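Local coordinates for flagellar biosynthesis protein FlhA (Bacillus subtilis, PDB 3MIX) that takes part in the export of flagellar proteins, as the cytosolic domain of a membrane component of the flagellar type III secretion system, at residues Ile24-Glu28 and Arg94-Leu99; Ile76-Leu80 and Ile178-Lys183; Gly85-Pro89 and Leu189-Glu194; Pro101-Arg105 and Gly116-Leu120. Numbering follows the deposited sequence.

How the interactions relate
Four contacts illustrate how an α/β region is assembled. Interactions 1 and 4 lie at the four-stranded mixed sheet, their centres about 14 Å apart, and R105 joins them: I24 CG2 lies 3.2 Å from R105 NH1, and L99 CD1 packs 4.0 Å from R105 CB. Interactions 2 and 3, centres about 12 Å apart, follow helices 69-84 and 170-189 into the loop and turn beyond them. There R77 NE donates to I88 O at 2.8 Å, and I182 CG2 touches L189 CD1 at 3.8 Å. Interaction 4 falls between their segments in sequence, its nearest atoms about 6 Å from interaction 2. Interactions 1 and 4 each lie about 27 Å, centre to centre, from interaction 3.

Interaction 1 (Ile24-Glu28 and Arg94-Leu99); sequences ILEEE and RDNIAL
Three residues carry this surface contact between the N-terminal helix and a turn after a sheet strand: A98, I24 and E28. Residues 24-28 are helical (E28 N to I24 O, 2.9 Å). R94 and D95 end an extended strand, and the chain then folds into a type I β turn from N96 to L99, closed by L99 N to N96 O at 3.1 Å. N96, with chi1 t, also accepts from A98 N through OD1 at 3.1 Å, an Asx turn that presents A98 to the helix. The closest CA pair is E27 with A98, 7.0 Å apart. I24, t at both chi angles, extends CD1 to 3.8 Å from A98 CB and 4.1 Å from L99 CD2; E27 OE1 lies 3.6 Å from the same A98 CB. E28, likewise tt, reaches R94 in a salt bridge, OE1 to NH2 3.4 Å, with OE2 over one face of the guanidinium. H45 hydrogen-bonds E28, while E52 binds both R94 and N96. The contact thus docks helix 24-31 against the end of edge strand 92-95, beside strand 49-53, which supplies E52, and strand 103-108, whose R105 touches I24 and L99.

Interaction 2 (Ile76-Leu80 and Ile178-Lys183); sequences IRRQL and ITEKIK
This is a largely buried, mainly apolar helix-helix packing contact between helix 69-84 and helix 170-189, its centre about 10 Å from the centre of the chain. The short axes approach to 10.9 Å and cross at -45°, with N-to-C directions 45° apart; I76 and T179 form the nearest CA pair at 6.3 Å. I76 and L80, one turn apart and both mt, point toward the partner. I76 CG1 meets T179 CG2 at 3.6 Å, and I76 CD1 lies 4.0 Å from I178 CG2. Such i/i+4 spacing on each helix, at this crossing angle, is consistent with ridges-into-grooves packing. Helix 69-84 is part of the β-α-β crossover joining parallel neighbours 49-53 and 92-95, so helix 170-189 packs onto a connecting helix of the sheet. Further along, L80 spreads its branches: CD1 sits 3.7 Å from I182 CG2 (I182 is mt), and CD2 lies 3.8 Å from K183 CG. Turned away, K181 hydrogen-bonds V113 O of strand 111-117, and R77 hydrogen-bonds I88 O.

Interaction 3 (Gly85-Pro89 and Leu189-Glu194); sequences GLVIP and LIGRQE
L86 pushes its side chain over the turn that links two helices, overlapping L189, I190 and E194. With chi1 t and chi2 p, it places CD1 3.9 Å from both L189 O and I190 CA and 4.1 Å from I190 CB, while CD2 lies 4.1 Å from L189 CB. The chain reaches this point through G85, which leaves helical geometry with positive phi (84°); residues 86-89 then run extended. Opposite them, I190 (phi/psi -79°/71°) centres an inverse γ turn, with a weak G191 N to L189 O bond of 2.9 Å, and G191 is the N-cap of the next helix. The nearest CA pairs are L86-I190 at 6.9 Å and V87-E194 at 7.1 Å. E194, whose chi1 m and chi2 p fold it back, brings CG to 3.7 Å from V87 O and OE2 to 3.7 Å from P89 CB; P89 CG meets L189 CD2 at 4.4 Å. The tight turn between helices 170-189 and 192-205 is backed by helix 220-232 through I190, while P89 and L189 reach I49 of strand 49-53.

Interaction 4 (Pro101-Arg105 and Gly116-Leu120); sequences PNEYR and GELLL
Y104 adopts the p chi1 rotamer (69°, chi2 84°), which lays its ring across G116 of the neighbouring strand: G116 CA stands 3.8 Å from the ring centroid, 20° off the normal, a CH-π contact over the face. An ideal CB at 116 would clash, 2.5 Å from Y104 CZ. The Y104 ring also meets L118 (mt), CE2 to CG 3.8 Å, and its hydroxyl hydrogen-bonds H177. The frame is an antiparallel β hairpin, strands 103-108 and 111-117. Y104 and G116 are a hydrogen-bonded pair (CA-CA 5.2 Å), Y104 N to G116 O at 2.8 Å and G116 N to Y104 O at 2.9 Å. E103 and E117 form a non-hydrogen-bonded pair, CA-CA 4.4 Å, with CA-to-CB bonds on the same face. E117 is p at chi1 (62°); E103, off the wells at -140°, brings OE1 to 3.2 Å from E117 CB and 4.0 Å from E117 OE1, like charges. L118 N donates to N102 O at 2.9 Å, and N102 (m) sets ND2 3.5 Å from L119 CD2.

Interaction 1 (Ile24-Glu28 and Arg94-Leu99)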
loop_
_atom_site.group_PDB
_atom_site.type_symbol
_atom_site.label_atom_id
_atom_site.label_comp_id
_atom_site.label_asym_id
_atom_site.label_seq_id
_atom_site.Cartn_x
_atom_site.Cartn_y
_atom_site.Cartn_z
ATOM N N ILE A 24 -9.570 5.765 23.720
ATOM C CA ILE A 24 -8.646 4.969 24.535
ATOM C C ILE A 24 -7.510 5.845 25.084
ATOM O O ILE A 24 -6.909 5.521 26.117
ATOM C CB ILE A 24 -8.083 3.739 23.753
ATOM C CG1 ILE A 24 -7.766 2.588 24.720
ATOM C CG2 ILE A 24 -6.890 4.127 22.867
ATOM C CD1 ILE A 24 -6.696 1.628 24.233
ATOM N N LEU A 25 -7.224 6.941 24.373
ATOM C CA LEU A 25 -6.292 7.977 24.825
ATOM C C LEU A 25 -6.814 8.653 26.082
ATOM O O LEU A 25 -6.039 9.018 26.970
ATOM C CB LEU A 25 -6.069 9.024 23.729
ATOM C CG LEU A 25 -4.991 8.706 22.694
ATOM C CD1 LEU A 25 -5.115 9.612 21.486
ATOM C CD2 LEU A 25 -3.605 8.814 23.310
ATOM N N GLU A 26 -8.137 8.813 26.137
ATOM C CA GLU A 26 -8.835 9.297 27.325
ATOM C C GLU A 26 -8.510 8.413 28.525
ATOM O O GLU A 26 -8.228 8.916 29.619
ATOM C CB GLU A 26 -10.355 9.325 27.091
ATOM C CG GLU A 26 -10.818 10.134 25.873
ATOM C CD GLU A 26 -10.433 11.609 25.945
ATOM O OE1 GLU A 26 -10.460 12.204 27.050
ATOM O OE2 GLU A 26 -10.110 12.176 24.882
ATOM N N GLU A 27 -8.539 7.098 28.301
ATOM C CA GLU A 27 -8.219 6.129 29.340
ATOM C C GLU A 27 -6.738 6.166 29.711
ATOM O O GLU A 27 -6.401 6.207 30.890
ATOM C CB GLU A 27 -8.636 4.716 28.922
ATOM C CG GLU A 27 -8.885 3.781 30.118
ATOM C CD GLU A 27 -9.188 2.343 29.720
ATOM O OE1 GLU A 27 -9.554 2.099 28.545
ATOM O OE2 GLU A 27 -9.057 1.455 30.592
ATOM N N GLU A 28 -5.867 6.158 28.700
ATOM C CA GLU A 28 -4.413 6.301 28.880
ATOM C C GLU A 28 -4.076 7.524 29.748
ATOM O O GLU A 28 -3.285 7.424 30.688
ATOM C CB GLU A 28 -3.709 6.393 27.509
ATOM C CG GLU A 28 -2.175 6.264 27.524
ATOM C CD GLU A 28 -1.533 6.434 26.129
ATOM O OE1 GLU A 28 -2.221 6.204 25.106
ATOM O OE2 GLU A 28 -0.333 6.799 26.055
ATOM N N ARG A 94 4.880 -0.961 22.989
ATOM C CA ARG A 94 4.371 -0.575 24.323
ATOM C C ARG A 94 3.396 -1.591 24.897
ATOM O O ARG A 94 2.418 -1.956 24.239
ATOM C CB ARG A 94 3.563 0.723 24.252
ATOM C CG ARG A 94 4.323 2.000 24.078
ATOM C CD ARG A 94 3.580 3.176 24.739
ATOM N NE ARG A 94 2.237 3.408 24.191
ATOM C CZ ARG A 94 1.126 3.544 24.920
ATOM N NH1 ARG A 94 1.172 3.479 26.254
ATOM N NH2 ARG A 94 -0.036 3.753 24.313
ATOM N N ASP A 95 3.616 -2.008 26.141
ATOM C CA ASP A 95 2.536 -2.666 26.880
ATOM C C ASP A 95 1.441 -1.634 27.142
ATOM O O ASP A 95 1.729 -0.449 27.373
ATOM C CB ASP A 95 3.015 -3.324 28.179
ATOM C CG ASP A 95 3.866 -2.409 29.021
ATOM O OD1 ASP A 95 5.085 -2.324 28.754
ATOM O OD2 ASP A 95 3.316 -1.781 29.952
ATOM N N ASN A 96 0.192 -2.077 27.043
ATOM C CA ASN A 96 -0.951 -1.207 27.304
ATOM C C ASN A 96 -1.993 -1.874 28.217
ATOM O O ASN A 96 -2.643 -2.849 27.833
ATOM C CB ASN A 96 -1.571 -0.708 25.990
ATOM C CG ASN A 96 -2.556 0.435 26.201
ATOM O OD1 ASN A 96 -2.939 0.746 27.332
ATOM N ND2 ASN A 96 -2.972 1.061 25.111
ATOM N N ILE A 97 -2.121 -1.333 29.430
ATOM C CA ILE A 97 -3.026 -1.853 30.470
ATOM C C ILE A 97 -4.518 -1.723 30.111
ATOM O O ILE A 97 -5.350 -2.494 30.595
ATOM C CB ILE A 97 -2.743 -1.188 31.860
ATOM C CG1 ILE A 97 -3.342 -2.024 32.994
ATOM C CG2 ILE A 97 -3.225 0.277 31.892
ATOM C CD1 ILE A 97 -3.075 -1.487 34.391
ATOM N N ALA A 98 -4.848 -0.745 29.269
ATOM C CA ALA A 98 -6.206 -0.591 28.752
ATOM C C ALA A 98 -6.672 -1.820 27.943
ATOM O O ALA A 98 -7.875 -2.097 27.851
ATOM C CB ALA A 98 -6.310 0.674 27.919
ATOM N N LEU A 99 -5.724 -2.563 27.378
ATOM C CA LEU A 99 -6.048 -3.733 26.569
ATOM C C LEU A 99 -6.158 -4.991 27.423
ATOM O O LEU A 99 -5.564 -5.089 28.503
ATOM C CB LEU A 99 -5.013 -3.943 25.446
ATOM C CG LEU A 99 -4.712 -2.839 24.426
ATOM C CD1 LEU A 99 -3.637 -3.308 23.455
ATOM C CD2 LEU A 99 -5.962 -2.367 23.673
#

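Interaction 2 (Ile76-Leu80 and Ile178-Lys183)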
loop_
_atom_site.group_PDB
_atom_site.type_symbol
_atom_site.label_atom_id
_atom_site.label_comp_id
_atom_site.label_asym_id
_atom_site.label_seq_id
_atom_site.Cartn_x
_atom_site.Cartn_y
_atom_site.Cartn_z
ATOM N N ILE A 76 10.357 -8.882 9.005
ATOM C CA ILE A 76 9.346 -8.161 8.248
ATOM C C ILE A 76 9.984 -7.021 7.449
ATOM O O ILE A 76 9.734 -6.885 6.250
ATOM C CB ILE A 76 8.213 -7.669 9.181
ATOM C CG1 ILE A 76 7.493 -8.899 9.792
ATOM C CG2 ILE A 76 7.266 -6.729 8.429
ATOM C CD1 ILE A 76 6.501 -8.545 10.876
ATOM N N ARG A 77 10.833 -6.236 8.109
ATOM C CA ARG A 77 11.477 -5.086 7.476
ATOM C C ARG A 77 12.322 -5.540 6.277
ATOM O O ARG A 77 12.331 -4.882 5.226
ATOM C CB ARG A 77 12.320 -4.312 8.492
ATOM C CG ARG A 77 13.163 -3.178 7.891
ATOM C CD ARG A 77 13.973 -2.395 8.906
ATOM N NE ARG A 77 13.102 -1.635 9.795
ATOM C CZ ARG A 77 12.818 -2.006 11.052
ATOM N NH1 ARG A 77 13.379 -3.096 11.558
ATOM N NH2 ARG A 77 11.991 -1.287 11.809
ATOM N N ARG A 78 13.000 -6.685 6.425
ATOM C CA ARG A 78 13.791 -7.246 5.326
ATOM C C ARG A 78 12.915 -7.749 4.187
ATOM O O ARG A 78 13.149 -7.404 3.036
ATOM C CB ARG A 78 14.797 -8.290 5.837
ATOM C CG ARG A 78 15.533 -7.745 7.075
ATOM C CD ARG A 78 16.957 -8.239 7.303
ATOM N NE ARG A 78 17.034 -9.647 7.646
ATOM C CZ ARG A 78 17.736 -10.146 8.662
ATOM N NH1 ARG A 78 18.436 -9.363 9.484
ATOM N NH2 ARG A 78 17.745 -11.453 8.855
ATOM N N GLN A 79 11.892 -8.531 4.497
ATOM C CA GLN A 79 10.971 -9.020 3.468
ATOM C C GLN A 79 10.337 -7.903 2.643
ATOM O O GLN A 79 10.318 -7.951 1.412
ATOM C CB GLN A 79 9.855 -9.863 4.098
ATOM C CG GLN A 79 8.830 -10.413 3.084
ATOM C CD GLN A 79 7.461 -10.759 3.710
ATOM O OE1 GLN A 79 6.404 -10.587 3.072
ATOM N NE2 GLN A 79 7.478 -11.240 4.961
ATOM N N LEU A 80 9.799 -6.905 3.336
ATOM C CA LEU A 80 9.013 -5.872 2.696
ATOM C C LEU A 80 9.880 -4.898 1.932
ATOM O O LEU A 80 9.426 -4.332 0.958
ATOM C CB LEU A 80 8.177 -5.132 3.735
ATOM C CG LEU A 80 7.053 -5.997 4.300
ATOM C CD1 LEU A 80 6.239 -5.123 5.218
ATOM C CD2 LEU A 80 6.207 -6.567 3.174
ATOM N N ILE A 178 0.821 -8.363 11.085
ATOM C CA ILE A 178 1.539 -7.100 10.994
ATOM C C ILE A 178 1.981 -6.841 9.560
ATOM O O ILE A 178 1.753 -5.740 9.044
ATOM C CB ILE A 178 2.744 -7.048 11.949
ATOM C CG1 ILE A 178 2.261 -6.949 13.400
ATOM C CG2 ILE A 178 3.664 -5.857 11.617
ATOM C CD1 ILE A 178 3.332 -7.314 14.406
ATOM N N THR A 179 2.590 -7.846 8.921
ATOM C CA THR A 179 3.069 -7.698 7.548
ATOM C C THR A 179 1.973 -7.402 6.528
ATOM O O THR A 179 2.149 -6.557 5.648
ATOM C CB THR A 179 4.142 -8.791 7.048
ATOM O OG1 THR A 179 3.703 -9.450 5.848
ATOM C CG2 THR A 179 4.471 -9.781 8.053
ATOM N N GLU A 180 0.847 -8.085 6.658
ATOM C CA GLU A 180 -0.312 -7.820 5.813
ATOM C C GLU A 180 -0.868 -6.425 6.048
ATOM O O GLU A 180 -1.302 -5.773 5.110
ATOM C CB GLU A 180 -1.415 -8.862 6.029
ATOM C CG GLU A 180 -1.064 -10.292 5.572
ATOM C CD GLU A 180 -0.603 -10.396 4.115
ATOM O OE1 GLU A 180 -1.258 -9.809 3.224
ATOM O OE2 GLU A 180 0.408 -11.103 3.861
ATOM N N LYS A 181 -0.869 -5.965 7.293
ATOM C CA LYS A 181 -1.393 -4.620 7.576
ATOM C C LYS A 181 -0.486 -3.527 7.087
ATOM O O LYS A 181 -0.960 -2.518 6.590
ATOM C CB LYS A 181 -1.741 -4.413 9.051
ATOM C CG LYS A 181 -3.246 -4.307 9.267
ATOM C CD LYS A 181 -3.947 -5.617 9.085
ATOM C CE LYS A 181 -5.208 -5.474 8.222
ATOM N NZ LYS A 181 -6.048 -4.281 8.567
ATOM N N ILE A 182 0.816 -3.735 7.216
ATOM C CA ILE A 182 1.788 -2.793 6.680
ATOM C C ILE A 182 1.668 -2.711 5.160
ATOM O O ILE A 182 1.767 -1.617 4.578
ATOM C CB ILE A 182 3.216 -3.137 7.142
ATOM C CG1 ILE A 182 3.336 -2.859 8.651
ATOM C CG2 ILE A 182 4.237 -2.306 6.407
ATOM C CD1 ILE A 182 4.642 -3.323 9.264
ATOM N N LYS A 183 1.425 -3.862 4.530
ATOM C CA LYS A 183 1.250 -3.922 3.076
ATOM C C LYS A 183 0.020 -3.130 2.652
ATOM O O LYS A 183 0.073 -2.398 1.678
ATOM C CB LYS A 183 1.162 -5.371 2.583
ATOM C CG LYS A 183 2.535 -6.032 2.455
ATOM C CD LYS A 183 2.429 -7.533 2.297
ATOM C CE LYS A 183 1.752 -7.902 0.996
ATOM N NZ LYS A 183 1.670 -9.386 0.829
#

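Interaction 3 (Gly85-Pro89 and Leu189-Glu194)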
loop_
_atom_site.group_PDB
_atom_site.type_symbol
_atom_site.label_atom_id
_atom_site.label_comp_id
_atom_site.label_asym_id
_atom_site.label_seq_id
_atom_site.Cartn_x
_atom_site.Cartn_y
_atom_site.Cartn_z
ATOM N N GLY A 85 10.223 -2.415 -1.869
ATOM C CA GLY A 85 11.190 -1.348 -2.023
ATOM C C GLY A 85 11.059 -0.315 -0.907
ATOM O O GLY A 85 11.757 0.687 -0.916
ATOM N N LEU A 86 10.146 -0.568 0.032
ATOM C CA LEU A 86 9.937 0.266 1.224
ATOM C C LEU A 86 10.628 -0.369 2.447
ATOM O O LEU A 86 10.415 -1.539 2.759
ATOM C CB LEU A 86 8.434 0.407 1.522
ATOM C CG LEU A 86 8.030 1.138 2.816
ATOM C CD1 LEU A 86 8.299 2.646 2.779
ATOM C CD2 LEU A 86 6.591 0.870 3.230
ATOM N N VAL A 87 11.465 0.422 3.098
ATOM C CA VAL A 87 12.089 0.086 4.325
ATOM C C VAL A 87 11.279 0.736 5.448
ATOM O O VAL A 87 11.344 1.952 5.644
ATOM C CB VAL A 87 13.502 0.661 4.429
ATOM C CG1 VAL A 87 14.109 0.204 5.734
ATOM C CG2 VAL A 87 14.373 0.209 3.272
ATOM N N ILE A 88 10.568 -0.094 6.202
ATOM C CA ILE A 88 9.744 0.402 7.280
ATOM C C ILE A 88 10.607 0.975 8.387
ATOM O O ILE A 88 11.727 0.484 8.654
ATOM C CB ILE A 88 8.752 -0.661 7.822
ATOM C CG1 ILE A 88 9.501 -1.818 8.486
ATOM C CG2 ILE A 88 7.813 -1.136 6.689
ATOM C CD1 ILE A 88 8.606 -2.710 9.362
ATOM N N PRO A 89 10.107 2.035 9.015
ATOM C CA PRO A 89 10.812 2.653 10.133
ATOM C C PRO A 89 10.724 1.780 11.384
ATOM O O PRO A 89 10.064 0.723 11.402
ATOM C CB PRO A 89 10.061 3.977 10.336
ATOM C CG PRO A 89 8.610 3.644 9.860
ATOM C CD PRO A 89 8.817 2.692 8.701
ATOM N N LEU A 189 3.298 4.975 4.654
ATOM C CA LEU A 189 4.605 4.909 5.341
ATOM C C LEU A 189 5.810 5.371 4.516
ATOM O O LEU A 189 6.916 5.505 5.044
ATOM C CB LEU A 189 4.852 3.483 5.875
ATOM C CG LEU A 189 4.007 3.020 7.071
ATOM C CD1 LEU A 189 4.038 1.455 7.197
ATOM C CD2 LEU A 189 4.491 3.663 8.370
ATOM N N ILE A 190 5.625 5.607 3.221
ATOM C CA ILE A 190 6.709 6.195 2.427
ATOM C C ILE A 190 6.737 7.723 2.698
ATOM O O ILE A 190 6.342 8.526 1.855
ATOM C CB ILE A 190 6.596 5.813 0.911
ATOM C CG1 ILE A 190 7.743 6.403 0.072
ATOM C CG2 ILE A 190 5.278 6.292 0.326
ATOM C CD1 ILE A 190 9.059 5.720 0.199
ATOM N N GLY A 191 7.168 8.109 3.895
ATOM C CA GLY A 191 7.319 9.508 4.245
ATOM C C GLY A 191 8.553 10.152 3.644
ATOM O O GLY A 191 9.261 9.544 2.817
ATOM N N ARG A 192 8.848 11.373 4.096
ATOM C CA ARG A 192 9.958 12.139 3.537
ATOM C C ARG A 192 11.264 11.497 3.906
ATOM O O ARG A 192 12.192 11.421 3.083
ATOM C CB ARG A 192 9.948 13.586 4.040
ATOM C CG ARG A 192 10.925 14.489 3.243
ATOM C CD ARG A 192 11.012 15.894 3.884
ATOM N NE ARG A 192 11.975 16.725 3.173
ATOM C CZ ARG A 192 11.729 17.347 2.015
ATOM N NH1 ARG A 192 10.543 17.242 1.409
ATOM N NH2 ARG A 192 12.682 18.069 1.454
ATOM N N GLN A 193 11.340 11.027 5.144
ATOM C CA GLN A 193 12.532 10.347 5.614
ATOM C C GLN A 193 12.869 9.132 4.728
ATOM O O GLN A 193 14.018 8.960 4.327
ATOM C CB GLN A 193 12.389 9.965 7.117
ATOM C CG GLN A 193 12.510 11.217 8.073
ATOM C CD GLN A 193 12.602 10.885 9.578
ATOM O OE1 GLN A 193 12.230 9.795 10.017
ATOM N NE2 GLN A 193 13.129 11.822 10.357
ATOM N N GLU A 194 11.876 8.295 4.426
ATOM C CA GLU A 194 12.101 7.100 3.599
ATOM C C GLU A 194 12.406 7.499 2.150
ATOM O O GLU A 194 13.262 6.910 1.504
ATOM C CB GLU A 194 10.867 6.196 3.624
ATOM C CG GLU A 194 10.604 5.511 4.969
ATOM C CD GLU A 194 9.993 6.450 6.028
ATOM O OE1 GLU A 194 9.555 7.615 5.743
ATOM O OE2 GLU A 194 9.951 5.995 7.178
#

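Interaction 4 (Pro101-Arg105 and Gly116-Leu120)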
loop_
_atom_site.group_PDB
_atom_site.type_symbol
_atom_site.label_atom_id
_atom_site.label_comp_id
_atom_site.label_asym_id
_atom_site.label_seq_id
_atom_site.Cartn_x
_atom_site.Cartn_y
_atom_site.Cartn_z
ATOM N N PRO A 101 -5.536 -8.832 28.633
ATOM C CA PRO A 101 -4.289 -9.579 28.781
ATOM C C PRO A 101 -3.717 -10.090 27.457
ATOM O O PRO A 101 -2.550 -9.840 27.157
ATOM C CB PRO A 101 -4.690 -10.762 29.683
ATOM C CG PRO A 101 -6.144 -10.517 30.090
ATOM C CD PRO A 101 -6.446 -9.095 29.763
ATOM N N ASN A 102 -4.548 -10.777 26.675
ATOM C CA ASN A 102 -4.126 -11.410 25.431
ATOM C C ASN A 102 -4.207 -10.502 24.193
ATOM O O ASN A 102 -3.937 -10.947 23.084
ATOM C CB ASN A 102 -4.951 -12.678 25.186
ATOM C CG ASN A 102 -4.646 -13.785 26.184
ATOM O OD1 ASN A 102 -3.487 -14.048 26.516
ATOM N ND2 ASN A 102 -5.690 -14.455 26.647
ATOM N N GLU A 103 -4.572 -9.241 24.384
ATOM C CA GLU A 103 -4.861 -8.350 23.260
ATOM C C GLU A 103 -3.635 -7.629 22.701
ATOM O O GLU A 103 -2.808 -7.118 23.457
ATOM C CB GLU A 103 -5.909 -7.311 23.654
ATOM C CG GLU A 103 -6.913 -7.025 22.560
ATOM C CD GLU A 103 -8.090 -7.994 22.586
ATOM O OE1 GLU A 103 -7.902 -9.183 22.230
ATOM O OE2 GLU A 103 -9.206 -7.562 22.962
ATOM N N TYR A 104 -3.532 -7.591 21.375
ATOM C CA TYR A 104 -2.585 -6.701 20.728
ATOM C C TYR A 104 -3.295 -5.747 19.784
ATOM O O TYR A 104 -4.401 -6.026 19.312
ATOM C CB TYR A 104 -1.474 -7.467 20.000
ATOM C CG TYR A 104 -1.930 -8.217 18.771
ATOM C CD1 TYR A 104 -2.030 -7.570 17.534
ATOM C CD2 TYR A 104 -2.245 -9.575 18.836
ATOM C CE1 TYR A 104 -2.446 -8.253 16.398
ATOM C CE2 TYR A 104 -2.660 -10.270 17.707
ATOM C CZ TYR A 104 -2.755 -9.599 16.486
ATOM O OH TYR A 104 -3.162 -10.268 15.360
ATOM N N ARG A 105 -2.626 -4.638 19.504
ATOM C CA ARG A 105 -3.148 -3.579 18.659
ATOM C C ARG A 105 -2.020 -2.983 17.799
ATOM O O ARG A 105 -0.901 -2.799 18.279
ATOM C CB ARG A 105 -3.738 -2.511 19.563
ATOM C CG ARG A 105 -4.683 -1.556 18.907
ATOM C CD ARG A 105 -5.194 -0.572 19.947
ATOM N NE ARG A 105 -5.620 0.689 19.341
ATOM C CZ ARG A 105 -5.590 1.869 19.960
ATOM N NH1 ARG A 105 -5.125 1.964 21.207
ATOM N NH2 ARG A 105 -6.008 2.964 19.324
ATOM N N GLY A 116 -6.039 -7.719 17.704
ATOM C CA GLY A 116 -6.149 -9.163 17.784
ATOM C C GLY A 116 -5.862 -9.683 19.173
ATOM O O GLY A 116 -5.675 -8.908 20.115
ATOM N N GLU A 117 -5.826 -11.006 19.279
ATOM C CA GLU A 117 -5.622 -11.699 20.542
ATOM C C GLU A 117 -4.746 -12.926 20.321
ATOM O O GLU A 117 -4.887 -13.634 19.324
ATOM C CB GLU A 117 -6.967 -12.089 21.176
ATOM C CG GLU A 117 -7.849 -13.057 20.354
ATOM C CD GLU A 117 -8.300 -12.494 18.999
ATOM O OE1 GLU A 117 -8.514 -11.262 18.890
ATOM O OE2 GLU A 117 -8.445 -13.287 18.039
ATOM N N LEU A 118 -3.829 -13.163 21.249
ATOM C CA LEU A 118 -2.953 -14.320 21.161
ATOM C C LEU A 118 -2.965 -15.151 22.437
ATOM O O LEU A 118 -3.049 -14.622 23.547
ATOM C CB LEU A 118 -1.524 -13.895 20.822
ATOM C CG LEU A 118 -1.226 -13.264 19.456
ATOM C CD1 LEU A 118 0.201 -12.730 19.444
ATOM C CD2 LEU A 118 -1.451 -14.233 18.291
ATOM N N LEU A 119 -2.897 -16.464 22.256
ATOM C CA LEU A 119 -2.738 -17.402 23.357
ATOM C C LEU A 119 -1.374 -18.060 23.174
ATOM O O LEU A 119 -1.228 -19.011 22.402
ATOM C CB LEU A 119 -3.868 -18.433 23.341
ATOM C CG LEU A 119 -5.293 -17.920 23.589
ATOM C CD1 LEU A 119 -6.326 -18.952 23.152
ATOM C CD2 LEU A 119 -5.504 -17.541 25.052
ATOM N N LEU A 120 -0.378 -17.528 23.881
ATOM C CA LEU A 120 1.037 -17.844 23.647
ATOM C C LEU A 120 1.362 -19.327 23.789
ATOM O O LEU A 120 2.228 -19.850 23.082
ATOM C CB LEU A 120 1.943 -17.035 24.584
ATOM C CG LEU A 120 1.532 -15.631 25.039
ATOM C CD1 LEU A 120 0.767 -15.715 26.374
ATOM C CD2 LEU A 120 2.756 -14.750 25.175
#